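Local coordinates for protein CG5036 (Drosophila melanogaster, PDB 4IGU) that probably binds G-protein alpha subunits through its RGS domain, acting as a GTPase activator and as a GDP-dissociation inhibitor, at residues K24-D27 / K28-S32; C58-L61 / K62-N65; L69-E72 / K73-I77; E98-N101 / R102-E106; T111-E114 / A115-Q118. One frame throughout, in Å; residues are numbered along the deposited sequence. Where two conformers were deposited one is given.

Contact 1. Residues K24-D27 / K28-S32; sequences KSFD and KLMKS
Ser25 meets Lys28 at the start of helix 26-30, where the serine is the N-cap. Its OG turns back between its own N and carbonyl carbon (chi1 72°) and accepts Lys28 N at 3.2 Å with a fairly straight N-H (158°), while Lys28 CG rests against the same oxygen. Alongside this side-chain cap, the backbone bond from Leu29 N to Ser25 O is weak (3.3 Å).

Phe26 follows with its ring lying beside Met30. Met30 CG sits over one ring face, 3.6 Å from the centroid and displaced toward the rim, a CH-pi contact; beyond it SD lies 4.3 Å from the Phe26 ring centroid in an oblique Met-aromatic approach. Leu29 CD2 meets the ring near its plane, at the CD1 edge. Met30 N is also bound to Phe26 O at 2.8 Å.

Asp27 closes the segment with a salt bridge one turn on: the extended Lys31 chain brings NZ to the syn lone pair of OD2 at 2.8 Å, while Lys31 N bonds to Asp27 O.

The apolar side packs on helix 113-132. There Phe26 stacks with His124 and meets Tyr120 and Tyr128 at inclined planes, Leu29 touches Tyr128 and Phe131, and Met30 touches Tyr120.

Contact 2. Residues C58-L61 / K62-N65; sequences CEDL and KKEN. With NA (sodium ion), chain F.
Lys62 sets its CG anti to its carbonyl carbon (chi1 -71°), which lays the aliphatic chain back over the preceding turn: CG comes within 3.4 Å of Cys58 O, and CD passes Glu59 OE2 at 3.9 Å. Glu59, bent at chi2 (-70°), crosses that chain obliquely, but its carboxylate is not paired with the lysine ammonium; OE2 is hydrogen-bonded to Gln116 NE2, and Lys62 NZ forms its salt bridge with Asp113.

The backbone shows how the helix runs out. Lys62 N is shared between Cys58 O at 3.3 Å and, weakly, Glu59 O. The following bonds span three residues: Lys63 N to Asp60 O and Glu64 N to Leu61 O, each 3.0 Å, with the donor well above the carbonyl plane. The second closes a type I beta turn from Leu61 to Glu64. Lys63 packs its CB on Asp60 O, while its NZ remains 4.3 Å from Asp60 OD1, near but beyond a salt bridge.

At the last residue of the turn, Glu64 O coordinates the sodium ion at 2.9 Å. Waters 1 and 2 are the other ligands in the model, and water 1 also donates to Asn65 O.

The segment thus leads from helix 50-61 toward helix 67-81: Leu61 packs on Lys73 and Ile77 as well as on Phe112, and Glu64 reaches Lys73 by a salt bridge.

Contact 3. Residues L69-E72 / K73-I77; sequences LVEE and KARLI
Glu72 and Arg75 form an i to i+3 salt bridge on the exposed side of helix 67-81, a helix of the all-helical RGS domain. Arg75 NH1 lies 3.4 Å from Glu72 OE2, and the carboxylate and guanidinium planes are turned 79° apart, so the pair does not make a coplanar, two-pronged bridge. On the neighbouring side, Glu71 CG approaches Arg75 NH2 obliquely at 3.7 Å; the carboxylate itself stays farther off, with OE1 4.4 Å from NH2. Glu72 CA lies over one face of the guanidinium. Arg75 was deposited in two conformers, so the bridge is doubtful as a fixed feature.

The bend of Arg75 at chi3 (-49°) folds its head back toward the preceding turn, where the acidic pair lies, while Glu72 turns to meet it through a bend at chi2 (78°). Behind these chains the helix backbone fixes the spacing: Arg75 N donates to Glu71 O and Ala74 N to Val70 O, both with regular i to i+4 geometry.

Farther out, the straight Lys73 chain ends at Glu64, its partner in the 62-65 loop, Ala74 touches Phe112, and Ile77 packs on Phe54, Ala57 and Leu61 of helix 50-61. Lys73 N donates to Leu69 O at 2.9 Å, and Lys73 CG lies against that same carbonyl oxygen at 3.4 Å.

Contact 4. Residues E98-N101 / R102-E106; sequences EIVN and RNMIE
Arg102 folds its guanidinium back over the backbone of Glu98, through a bend at chi3 (-77°), so that Glu98 O lies 3.6 Å above the plane and over its centre. On this solvent side the charge pairing is slack: Glu98 OE1 is 3.9 Å from Arg102 NH2, a long salt bridge in which the oxygen sits well out of the guanidinium plane and no N-H points at it. Glu98 CB and Ile99 CG1 lie alongside the nitrogens.

The inner side is the more buried and is tied to the rest of the fold. Ile99 and Asn103 run side by side, with Ile99 CG2 3.7 Å from Asn103 ND2, and that amide nitrogen is held by Thr111 O. Asn101 OD1 likewise has its partner beyond the segments, in Tyr78 OH. Val100, the buried residue here, faces Met104 CG at 4.3 Å through CG1.

Among the backbone bonds, Asn103 N reaches Ile99 O at 2.9 Å as in an alpha helix, and Met104 N bonds to Asn101 O at 3.2 Å with the donor above the carbonyl plane. Val100 packs on Tyr78 and Phe112, and Met104 on Ala74 and Tyr78, joining helix 94-103 to helix 67-81 within the all-helical RGS domain.

Contact 5. Residues T111-E114 / A115-Q118; sequences TFDE and AQIQ
Gln116 lies side by side with Asp113, their amide and carboxylate planes 42° apart, and water joins them. Asp113 OD1 and Gln116 OE1 are 4.1 Å apart, two acceptors that water 3 bridges by donating to each at 2.6 Å. A second water, 4, donates to Gln116 OE1 at 3.0 Å and only weakly to Asp113 O.

Gln116 extends its chain from CG anti to its backbone N (chi1 -179°), which carries the amide toward helix 50-61 and its partner Glu59. Asp113 is held on both oxygens, OD1 facing Lys62 and OD2 hydrogen-bonded to His110 ND1.

Phe112 is the N-cap residue of helix 113-132. Its carbonyl receives Gln116 N at 2.7 Å in a nearly linear bond (168°), and one residue on, Ile117 N binds Asp113 O at 3.0 Å. Ile117 CG1 packs on that same oxygen at 3.2 Å. Gln118 N follows to Glu114 O.

The start of helix 113-132 lies among three other helices. Phe112 inserts its ring against Cys58 and Leu61 of helix 50-61, Ala74 and Ile77 of helix 67-81, and Val100 of helix 94-103, while Ala115 and Gln118 touch Val96 of that last helix.

Overall arrangement
Contacts 2 to 5 form one connected cluster, whereas contact 1 stands apart: between centres it is about 19 Å from contact 5, about 20 Å from contact 2 and about 30 Å from contact 4, though helix 113-132 links it to contact 5. Contacts 2 and 3 are joined by Glu64 OE1 to Lys73 NZ at 2.5 Å; contacts 2 and 5 by Lys62 NZ to Asp113 OD1 at 2.6 Å. Met104 CE of contact 4 lies 3.7 Å from Arg75 N of contact 3, and Asn103 ND2 probably bonds to Thr111 O of contact 5. Sodium sits at contact 2, with the Val70 side chain of contact 3 about 4 Å away.

Contact 1. Residues K24-D27 / K28-S32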
loop_
_atom_site.group_PDB
_atom_site.type_symbol
_atom_site.label_atom_id
_atom_site.label_comp_id
_atom_site.label_asym_id
_atom_site.label_seq_id
_atom_site.Cartn_x
_atom_site.Cartn_y
_atom_site.Cartn_z
ATOM N N LYS A 24 -4.182 -9.639 -13.723
ATOM C CA LYS A 24 -3.124 -9.729 -14.736
ATOM C C LYS A 24 -1.767 -9.288 -14.188
ATOM O O LYS A 24 -0.725 -9.844 -14.548
ATOM C CB LYS A 24 -3.478 -8.876 -15.960
ATOM C CG LYS A 24 -4.809 -9.231 -16.625
ATOM C CD LYS A 24 -5.151 -8.245 -17.746
ATOM C CE LYS A 24 -6.420 -8.663 -18.472
ATOM N NZ LYS A 24 -6.334 -10.079 -18.931
ATOM N N SER A 25 -1.778 -8.267 -13.336
ATOM C CA SER A 25 -0.551 -7.816 -12.688
ATOM C C SER A 25 -0.878 -6.972 -11.461
ATOM O O SER A 25 -1.915 -6.322 -11.420
ATOM C CB SER A 25 0.309 -7.003 -13.653
ATOM O OG SER A 25 -0.268 -5.731 -13.901
ATOM N N PHE A 26 0.022 -6.996 -10.478
ATOM C CA PHE A 26 -0.090 -6.194 -9.268
ATOM C C PHE A 26 -0.158 -4.713 -9.635
ATOM O O PHE A 26 -0.905 -3.941 -9.029
ATOM C CB PHE A 26 1.111 -6.492 -8.361
ATOM C CG PHE A 26 1.019 -5.871 -6.995
ATOM C CD1 PHE A 26 -0.140 -5.982 -6.237
ATOM C CD2 PHE A 26 2.108 -5.190 -6.458
ATOM C CE1 PHE A 26 -0.213 -5.412 -4.972
ATOM C CE2 PHE A 26 2.045 -4.612 -5.203
ATOM C CZ PHE A 26 0.885 -4.724 -4.451
ATOM N N ASP A 27 0.613 -4.330 -10.650
ATOM C CA ASP A 27 0.643 -2.955 -11.129
ATOM C C ASP A 27 -0.764 -2.466 -11.468
ATOM O O ASP A 27 -1.164 -1.366 -11.073
ATOM C CB ASP A 27 1.543 -2.861 -12.366
ATOM C CG ASP A 27 1.827 -1.433 -12.772
ATOM O OD1 ASP A 27 2.537 -0.738 -12.020
ATOM O OD2 ASP A 27 1.357 -1.014 -13.848
ATOM N N LYS A 28 -1.505 -3.299 -12.197
ATOM C CA LYS A 28 -2.881 -3.004 -12.589
ATOM C C LYS A 28 -3.743 -2.773 -11.364
ATOM O O LYS A 28 -4.540 -1.829 -11.316
ATOM C CB LYS A 28 -3.464 -4.182 -13.365
ATOM C CG LYS A 28 -3.011 -4.276 -14.799
ATOM C CD LYS A 28 -3.682 -3.216 -15.643
ATOM C CE LYS A 28 -3.297 -3.368 -17.105
ATOM N NZ LYS A 28 -1.819 -3.367 -17.280
ATOM N N LEU A 29 -3.578 -3.652 -10.380
ATOM C CA LEU A 29 -4.315 -3.550 -9.127
ATOM C C LEU A 29 -3.969 -2.224 -8.457
ATOM O O LEU A 29 -4.853 -1.426 -8.142
ATOM C CB LEU A 29 -3.991 -4.746 -8.218
ATOM C CG LEU A 29 -4.627 -4.807 -6.829
ATOM C CD1 LEU A 29 -6.125 -4.742 -6.958
ATOM C CD2 LEU A 29 -4.234 -6.074 -6.102
ATOM N N MET A 30 -2.676 -1.966 -8.288
ATOM C CA MET A 30 -2.225 -0.785 -7.547
ATOM C C MET A 30 -2.505 0.556 -8.240
ATOM O O MET A 30 -2.529 1.601 -7.584
ATOM C CB MET A 30 -0.739 -0.915 -7.198
ATOM C CG MET A 30 -0.447 -2.033 -6.213
ATOM S SD MET A 30 -1.238 -1.754 -4.602
ATOM C CE MET A 30 -0.071 -0.578 -3.885
ATOM N N LYS A 31 -2.727 0.534 -9.553
ATOM C CA LYS A 31 -3.045 1.757 -10.284
ATOM C C LYS A 31 -4.540 2.084 -10.287
ATOM O O LYS A 31 -4.951 3.156 -10.732
ATOM C CB LYS A 31 -2.527 1.680 -11.719
ATOM C CG LYS A 31 -1.042 2.014 -11.836
ATOM C CD LYS A 31 -0.525 1.731 -13.237
ATOM C CE LYS A 31 0.945 2.137 -13.380
ATOM N NZ LYS A 31 1.506 1.620 -14.663
ATOM N N SER A 32 -5.352 1.168 -9.774
ATOM C CA SER A 32 -6.802 1.348 -9.784
ATOM C C SER A 32 -7.298 1.933 -8.459
ATOM O O SER A 32 -6.905 1.475 -7.376
ATOM C CB SER A 32 -7.479 0.003 -10.074
ATOM O OG SER A 32 -8.887 0.076 -9.933
#

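Contact 2. Residues C58-L61 / K62-N65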
loop_
_atom_site.group_PDB
_atom_site.type_symbol
_atom_site.label_atom_id
_atom_site.label_comp_id
_atom_site.label_asym_id
_atom_site.label_seq_id
_atom_site.Cartn_x
_atom_site.Cartn_y
_atom_site.Cartn_z
ATOM N N CYS A 58 3.320 7.305 1.666
ATOM C CA CYS A 58 4.537 7.666 0.940
ATOM C C CYS A 58 4.256 8.291 -0.430
ATOM O O CYS A 58 4.926 9.243 -0.820
ATOM C CB CYS A 58 5.458 6.463 0.787
ATOM S SG CYS A 58 6.149 5.871 2.368
ATOM N N GLU A 59 3.288 7.760 -1.176
ATOM C CA GLU A 59 2.945 8.366 -2.469
ATOM C C GLU A 59 2.402 9.779 -2.285
ATOM O O GLU A 59 2.695 10.684 -3.064
ATOM C CB GLU A 59 1.919 7.512 -3.221
ATOM C CG GLU A 59 2.458 6.168 -3.690
ATOM C CD GLU A 59 3.465 6.331 -4.813
ATOM O OE1 GLU A 59 3.019 6.600 -5.948
ATOM O OE2 GLU A 59 4.694 6.217 -4.556
ATOM N N ASP A 60 1.603 9.969 -1.247
ATOM C CA ASP A 60 1.043 11.283 -0.981
ATOM C C ASP A 60 2.145 12.272 -0.590
ATOM O O ASP A 60 2.127 13.435 -1.009
ATOM C CB ASP A 60 -0.002 11.173 0.123
ATOM C CG ASP A 60 -0.577 12.504 0.498
ATOM O OD1 ASP A 60 -1.490 12.966 -0.220
ATOM O OD2 ASP A 60 -0.111 13.090 1.503
ATOM N N LEU A 61 3.111 11.804 0.206
ATOM C CA LEU A 61 4.214 12.653 0.641
ATOM C C LEU A 61 4.970 13.200 -0.566
ATOM O O LEU A 61 5.443 14.344 -0.550
ATOM C CB LEU A 61 5.174 11.883 1.553
ATOM C CG LEU A 61 6.416 12.651 2.030
ATOM C CD1 LEU A 61 6.037 13.765 3.019
ATOM C CD2 LEU A 61 7.485 11.715 2.637
ATOM N N LYS A 62 5.049 12.402 -1.629
ATOM C CA LYS A 62 5.840 12.796 -2.797
ATOM C C LYS A 62 5.275 14.018 -3.505
ATOM O O LYS A 62 5.986 14.709 -4.248
ATOM C CB LYS A 62 6.033 11.613 -3.757
ATOM C CG LYS A 62 6.983 10.543 -3.191
ATOM C CD LYS A 62 7.097 9.311 -4.074
ATOM C CE LYS A 62 8.050 8.278 -3.462
ATOM N NZ LYS A 62 9.470 8.769 -3.438
ATOM N N LYS A 63 4.001 14.299 -3.252
ATOM C CA LYS A 63 3.341 15.427 -3.877
ATOM C C LYS A 63 3.742 16.733 -3.216
ATOM O O LYS A 63 3.654 17.790 -3.838
ATOM C CB LYS A 63 1.824 15.248 -3.839
ATOM C CG LYS A 63 1.345 14.038 -4.637
ATOM C CD LYS A 63 -0.075 13.651 -4.266
ATOM C CE LYS A 63 -1.046 14.786 -4.524
ATOM N NZ LYS A 63 -2.460 14.394 -4.184
ATOM N N GLU A 64 4.220 16.656 -1.971
ATOM C CA GLU A 64 4.557 17.864 -1.211
ATOM C C GLU A 64 5.841 18.577 -1.688
ATOM O O GLU A 64 6.908 17.983 -1.733
ATOM C CB GLU A 64 4.658 17.537 0.280
ATOM C CG GLU A 64 4.849 18.759 1.151
ATOM C CD GLU A 64 3.776 19.804 0.903
ATOM O OE1 GLU A 64 2.598 19.493 1.172
ATOM O OE2 GLU A 64 4.111 20.929 0.441
ATOM N N ASN A 65 5.739 19.864 -2.005
ATOM C CA ASN A 65 6.904 20.626 -2.459
ATOM C C ASN A 65 7.613 21.440 -1.369
ATOM O O ASN A 65 8.792 21.749 -1.496
ATOM C CB ASN A 65 6.493 21.589 -3.580
ATOM C CG ASN A 65 6.008 20.882 -4.810
ATOM O OD1 ASN A 65 6.368 19.728 -5.065
ATOM N ND2 ASN A 65 5.192 21.579 -5.610
HETATM NA NA NA F . 9.725 18.350 -2.010
HETATM O O HOH W 1 10.879 20.436 -2.019
HETATM O O HOH W 2 11.940 17.332 -0.661
#

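Contact 3. Residues L69-E72 / K73-I77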
loop_
_atom_site.group_PDB
_atom_site.type_symbol
_atom_site.label_atom_id
_atom_site.label_comp_id
_atom_site.label_asym_id
_atom_site.label_seq_id
_atom_site.Cartn_x
_atom_site.Cartn_y
_atom_site.Cartn_z
ATOM N N LEU A 69 6.614 21.258 5.186
ATOM C CA LEU A 69 5.473 20.340 5.211
ATOM C C LEU A 69 5.937 18.918 4.902
ATOM O O LEU A 69 5.362 17.944 5.393
ATOM C CB LEU A 69 4.414 20.789 4.194
ATOM C CG LEU A 69 3.834 22.167 4.492
ATOM C CD1 LEU A 69 2.643 22.450 3.613
ATOM C CD2 LEU A 69 3.450 22.259 5.988
ATOM N N VAL A 70 6.973 18.791 4.078
ATOM C CA VAL A 70 7.594 17.485 3.909
ATOM C C VAL A 70 7.966 16.938 5.283
ATOM O O VAL A 70 7.651 15.789 5.616
ATOM C CB VAL A 70 8.857 17.547 3.036
ATOM C CG1 VAL A 70 9.503 16.175 2.985
ATOM C CG2 VAL A 70 8.520 18.013 1.610
ATOM N N GLU A 71 8.596 17.772 6.101
ATOM C CA GLU A 71 9.041 17.326 7.422
ATOM C C GLU A 71 7.856 17.000 8.327
ATOM O O GLU A 71 7.849 15.973 9.003
ATOM C CB GLU A 71 9.925 18.380 8.087
ATOM C CG GLU A 71 10.176 18.067 9.546
ATOM C CD GLU A 71 11.374 18.792 10.114
ATOM O OE1 GLU A 71 11.398 20.035 10.033
ATOM O OE2 GLU A 71 12.278 18.115 10.661
ATOM N N GLU A 72 6.852 17.875 8.322
ATOM C CA GLU A 72 5.659 17.704 9.161
ATOM C C GLU A 72 4.932 16.391 8.833
ATOM O O GLU A 72 4.516 15.645 9.730
ATOM C CB GLU A 72 4.710 18.886 8.920
ATOM C CG GLU A 72 3.552 19.009 9.894
ATOM C CD GLU A 72 3.967 19.608 11.232
ATOM O OE1 GLU A 72 4.938 20.397 11.282
ATOM O OE2 GLU A 72 3.314 19.281 12.235
ATOM N N LYS A 73 4.761 16.124 7.541
ATOM C CA LYS A 73 4.077 14.907 7.101
ATOM C C LYS A 73 4.948 13.671 7.310
ATOM O O LYS A 73 4.443 12.597 7.650
ATOM C CB LYS A 73 3.665 15.018 5.628
ATOM C CG LYS A 73 2.560 16.040 5.374
ATOM C CD LYS A 73 2.435 16.410 3.877
ATOM C CE LYS A 73 1.248 17.387 3.675
ATOM N NZ LYS A 73 1.033 17.791 2.240
ATOM N N ALA A 74 6.250 13.815 7.074
ATOM C CA ALA A 74 7.166 12.687 7.255
ATOM C C ALA A 74 7.211 12.222 8.707
ATOM O O ALA A 74 7.226 11.016 8.967
ATOM C CB ALA A 74 8.566 13.019 6.756
ATOM N N ARG A 75 7.267 13.166 9.649
ATOM C CA ARG A 75 7.283 12.808 11.073
ATOM C C ARG A 75 6.074 11.962 11.424
ATOM O O ARG A 75 6.184 11.018 12.200
ATOM C CB ARG A 75 7.296 14.043 11.990
ATOM C CG ARG A 75 8.581 14.864 11.962
ATOM C CD ARG A 75 8.739 15.670 13.257
ATOM N NE ARG A 75 7.530 16.415 13.602
ATOM C CZ ARG A 75 7.352 17.704 13.326
ATOM N NH1 ARG A 75 6.225 18.314 13.671
ATOM N NH2 ARG A 75 8.303 18.389 12.701
ATOM N N LEU A 76 4.917 12.303 10.857
ATOM C CA LEU A 76 3.679 11.574 11.143
ATOM C C LEU A 76 3.684 10.166 10.553
ATOM O O LEU A 76 3.290 9.207 11.214
ATOM C CB LEU A 76 2.458 12.359 10.651
ATOM C CG LEU A 76 1.846 13.256 11.714
ATOM C CD1 LEU A 76 0.821 14.179 11.101
ATOM C CD2 LEU A 76 1.215 12.396 12.800
ATOM N N ILE A 77 4.124 10.052 9.307
ATOM C CA ILE A 77 4.329 8.759 8.678
ATOM C C ILE A 77 5.246 7.885 9.535
ATOM O O ILE A 77 4.945 6.708 9.776
ATOM C CB ILE A 77 4.935 8.923 7.269
ATOM C CG1 ILE A 77 3.915 9.579 6.329
ATOM C CG2 ILE A 77 5.358 7.574 6.710
ATOM C CD1 ILE A 77 4.529 10.106 5.024
#

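Contact 4. Residues E98-N101 / R102-E106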
loop_
_atom_site.group_PDB
_atom_site.type_symbol
_atom_site.label_atom_id
_atom_site.label_comp_id
_atom_site.label_asym_id
_atom_site.label_seq_id
_atom_site.Cartn_x
_atom_site.Cartn_y
_atom_site.Cartn_z
ATOM N N GLU A 98 17.694 2.048 9.607
ATOM C CA GLU A 98 18.792 2.967 9.873
ATOM C C GLU A 98 18.882 4.048 8.810
ATOM O O GLU A 98 19.185 5.202 9.123
ATOM C CB GLU A 98 20.118 2.206 9.962
ATOM C CG GLU A 98 20.260 1.374 11.218
ATOM C CD GLU A 98 20.092 2.214 12.485
ATOM O OE1 GLU A 98 20.551 3.382 12.497
ATOM O OE2 GLU A 98 19.500 1.708 13.464
ATOM N N ILE A 99 18.623 3.674 7.555
ATOM C CA ILE A 99 18.610 4.638 6.459
ATOM C C ILE A 99 17.500 5.668 6.648
ATOM O O ILE A 99 17.744 6.870 6.525
ATOM C CB ILE A 99 18.451 3.956 5.077
ATOM C CG1 ILE A 99 19.696 3.133 4.743
ATOM C CG2 ILE A 99 18.224 5.004 3.993
ATOM C CD1 ILE A 99 19.575 2.274 3.480
ATOM N N VAL A 100 16.288 5.193 6.940
ATOM C CA VAL A 100 15.146 6.075 7.185
ATOM C C VAL A 100 15.399 7.012 8.382
ATOM O O VAL A 100 15.139 8.220 8.296
ATOM C CB VAL A 100 13.845 5.264 7.380
ATOM C CG1 VAL A 100 12.694 6.166 7.816
ATOM C CG2 VAL A 100 13.494 4.539 6.089
ATOM N N ASN A 101 15.926 6.471 9.478
ATOM C CA ASN A 101 16.270 7.294 10.647
ATOM C C ASN A 101 17.194 8.432 10.276
ATOM O O ASN A 101 16.982 9.584 10.667
ATOM C CB ASN A 101 16.940 6.457 11.749
ATOM C CG ASN A 101 15.981 5.516 12.430
ATOM O OD1 ASN A 101 14.778 5.550 12.176
ATOM N ND2 ASN A 101 16.505 4.665 13.313
ATOM N N ARG A 102 18.242 8.116 9.525
ATOM C CA ARG A 102 19.172 9.158 9.128
ATOM C C ARG A 102 18.483 10.157 8.202
ATOM O O ARG A 102 18.742 11.358 8.299
ATOM C CB ARG A 102 20.443 8.556 8.486
ATOM C CG ARG A 102 21.265 7.694 9.471
ATOM C CD ARG A 102 22.649 7.289 8.929
ATOM N NE ARG A 102 22.594 6.190 7.958
ATOM C CZ ARG A 102 22.714 4.899 8.270
ATOM N NH1 ARG A 102 22.656 3.969 7.318
ATOM N NH2 ARG A 102 22.892 4.533 9.536
ATOM N N ASN A 103 17.613 9.669 7.305
ATOM C CA ASN A 103 16.911 10.563 6.360
ATOM C C ASN A 103 15.923 11.486 7.049
ATOM O O ASN A 103 15.459 12.455 6.453
ATOM C CB ASN A 103 16.149 9.778 5.283
ATOM C CG ASN A 103 17.065 9.111 4.268
ATOM O OD1 ASN A 103 18.255 9.386 4.227
ATOM N ND2 ASN A 103 16.498 8.248 3.428
ATOM N N MET A 104 15.567 11.167 8.290
ATOM C CA MET A 104 14.554 11.933 9.001
ATOM C C MET A 104 15.120 13.168 9.662
ATOM O O MET A 104 14.368 13.977 10.223
ATOM C CB MET A 104 13.826 11.062 10.036
ATOM C CG MET A 104 12.715 10.207 9.418
ATOM S SD MET A 104 11.388 11.185 8.653
ATOM C CE MET A 104 10.762 12.147 10.029
ATOM N N ILE A 105 16.442 13.330 9.608
ATOM C CA ILE A 105 17.041 14.526 10.190
ATOM C C ILE A 105 16.659 15.748 9.362
ATOM O O ILE A 105 16.370 16.817 9.908
ATOM C CB ILE A 105 18.588 14.416 10.330
ATOM C CG1 ILE A 105 18.962 13.223 11.214
ATOM C CG2 ILE A 105 19.171 15.682 10.944
ATOM C CD1 ILE A 105 18.369 13.297 12.606
ATOM N N GLU A 106 16.687 15.596 8.040
ATOM C CA GLU A 106 16.209 16.645 7.145
ATOM C C GLU A 106 15.349 15.973 6.090
ATOM O O GLU A 106 15.827 15.655 5.005
ATOM C CB GLU A 106 17.381 17.385 6.491
ATOM C CG GLU A 106 17.006 18.737 5.875
ATOM C CD GLU A 106 18.226 19.562 5.488
ATOM O OE1 GLU A 106 18.093 20.442 4.610
ATOM O OE2 GLU A 106 19.313 19.331 6.066
#

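Contact 5. Residues T111-E114 / A115-Q118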
loop_
_atom_site.group_PDB
_atom_site.type_symbol
_atom_site.label_atom_id
_atom_site.label_comp_id
_atom_site.label_asym_id
_atom_site.label_seq_id
_atom_site.Cartn_x
_atom_site.Cartn_y
_atom_site.Cartn_z
ATOM N N THR A 111 12.657 10.367 1.511
ATOM C CA THR A 111 13.086 9.820 2.807
ATOM C C THR A 111 12.741 8.340 2.991
ATOM O O THR A 111 13.568 7.545 3.470
ATOM C CB THR A 111 12.504 10.670 3.969
ATOM O OG1 THR A 111 13.239 11.901 4.042
ATOM C CG2 THR A 111 12.609 9.953 5.305
ATOM N N PHE A 112 11.533 7.952 2.587
ATOM C CA PHE A 112 11.089 6.571 2.815
ATOM C C PHE A 112 11.244 5.624 1.626
ATOM O O PHE A 112 10.744 4.490 1.679
ATOM C CB PHE A 112 9.622 6.562 3.255
ATOM C CG PHE A 112 9.354 7.402 4.472
ATOM C CD1 PHE A 112 9.621 6.907 5.736
ATOM C CD2 PHE A 112 8.857 8.691 4.351
ATOM C CE1 PHE A 112 9.380 7.679 6.870
ATOM C CE2 PHE A 112 8.617 9.474 5.485
ATOM C CZ PHE A 112 8.880 8.968 6.733
ATOM N N ASP A 113 11.908 6.061 0.560
ATOM C CA ASP A 113 11.993 5.220 -0.637
ATOM C C ASP A 113 12.373 3.756 -0.382
ATOM O O ASP A 113 11.700 2.850 -0.870
ATOM C CB ASP A 113 12.901 5.851 -1.689
ATOM C CG ASP A 113 12.212 6.961 -2.430
ATOM O OD1 ASP A 113 11.118 7.345 -1.975
ATOM O OD2 ASP A 113 12.754 7.448 -3.448
ATOM N N GLU A 114 13.428 3.523 0.392
ATOM C CA GLU A 114 13.869 2.158 0.670
ATOM C C GLU A 114 12.800 1.340 1.390
ATOM O O GLU A 114 12.610 0.156 1.094
ATOM C CB GLU A 114 15.172 2.172 1.485
ATOM C CG GLU A 114 16.339 2.802 0.755
ATOM C CD GLU A 114 17.427 1.801 0.388
ATOM O OE1 GLU A 114 18.609 2.211 0.356
ATOM O OE2 GLU A 114 17.104 0.617 0.125
ATOM N N ALA A 115 12.097 1.958 2.335
ATOM C CA ALA A 115 11.063 1.237 3.064
ATOM C C ALA A 115 9.849 1.036 2.169
ATOM O O ALA A 115 9.233 -0.038 2.173
ATOM C CB ALA A 115 10.678 1.970 4.362
ATOM N N GLN A 116 9.494 2.060 1.399
ATOM C CA GLN A 116 8.309 1.956 0.542
ATOM C C GLN A 116 8.463 0.807 -0.456
ATOM O O GLN A 116 7.530 0.026 -0.663
ATOM C CB GLN A 116 8.033 3.278 -0.185
ATOM C CG GLN A 116 6.785 3.240 -1.079
ATOM C CD GLN A 116 6.603 4.506 -1.905
ATOM O OE1 GLN A 116 7.563 5.235 -2.168
ATOM N NE2 GLN A 116 5.372 4.765 -2.329
ATOM N N ILE A 117 9.654 0.677 -1.039
ATOM C CA ILE A 117 9.927 -0.408 -1.986
ATOM C C ILE A 117 9.838 -1.778 -1.317
ATOM O O ILE A 117 9.250 -2.721 -1.857
ATOM C CB ILE A 117 11.319 -0.260 -2.619
ATOM C CG1 ILE A 117 11.406 1.029 -3.427
ATOM C CG2 ILE A 117 11.638 -1.455 -3.505
ATOM C CD1 ILE A 117 12.834 1.376 -3.848
ATOM N N GLN A 118 10.442 -1.892 -0.143
ATOM C CA GLN A 118 10.409 -3.135 0.618
ATOM C C GLN A 118 8.962 -3.544 0.923
ATOM O O GLN A 118 8.581 -4.717 0.795
ATOM C CB GLN A 118 11.209 -2.933 1.906
ATOM C CG GLN A 118 11.500 -4.183 2.706
ATOM C CD GLN A 118 12.783 -4.055 3.525
ATOM O OE1 GLN A 118 12.751 -3.823 4.740
ATOM N NE2 GLN A 118 13.921 -4.215 2.857
HETATM O O HOH W 3 8.986 6.792 -0.565
HETATM O O HOH W 4 10.033 4.172 -3.518
#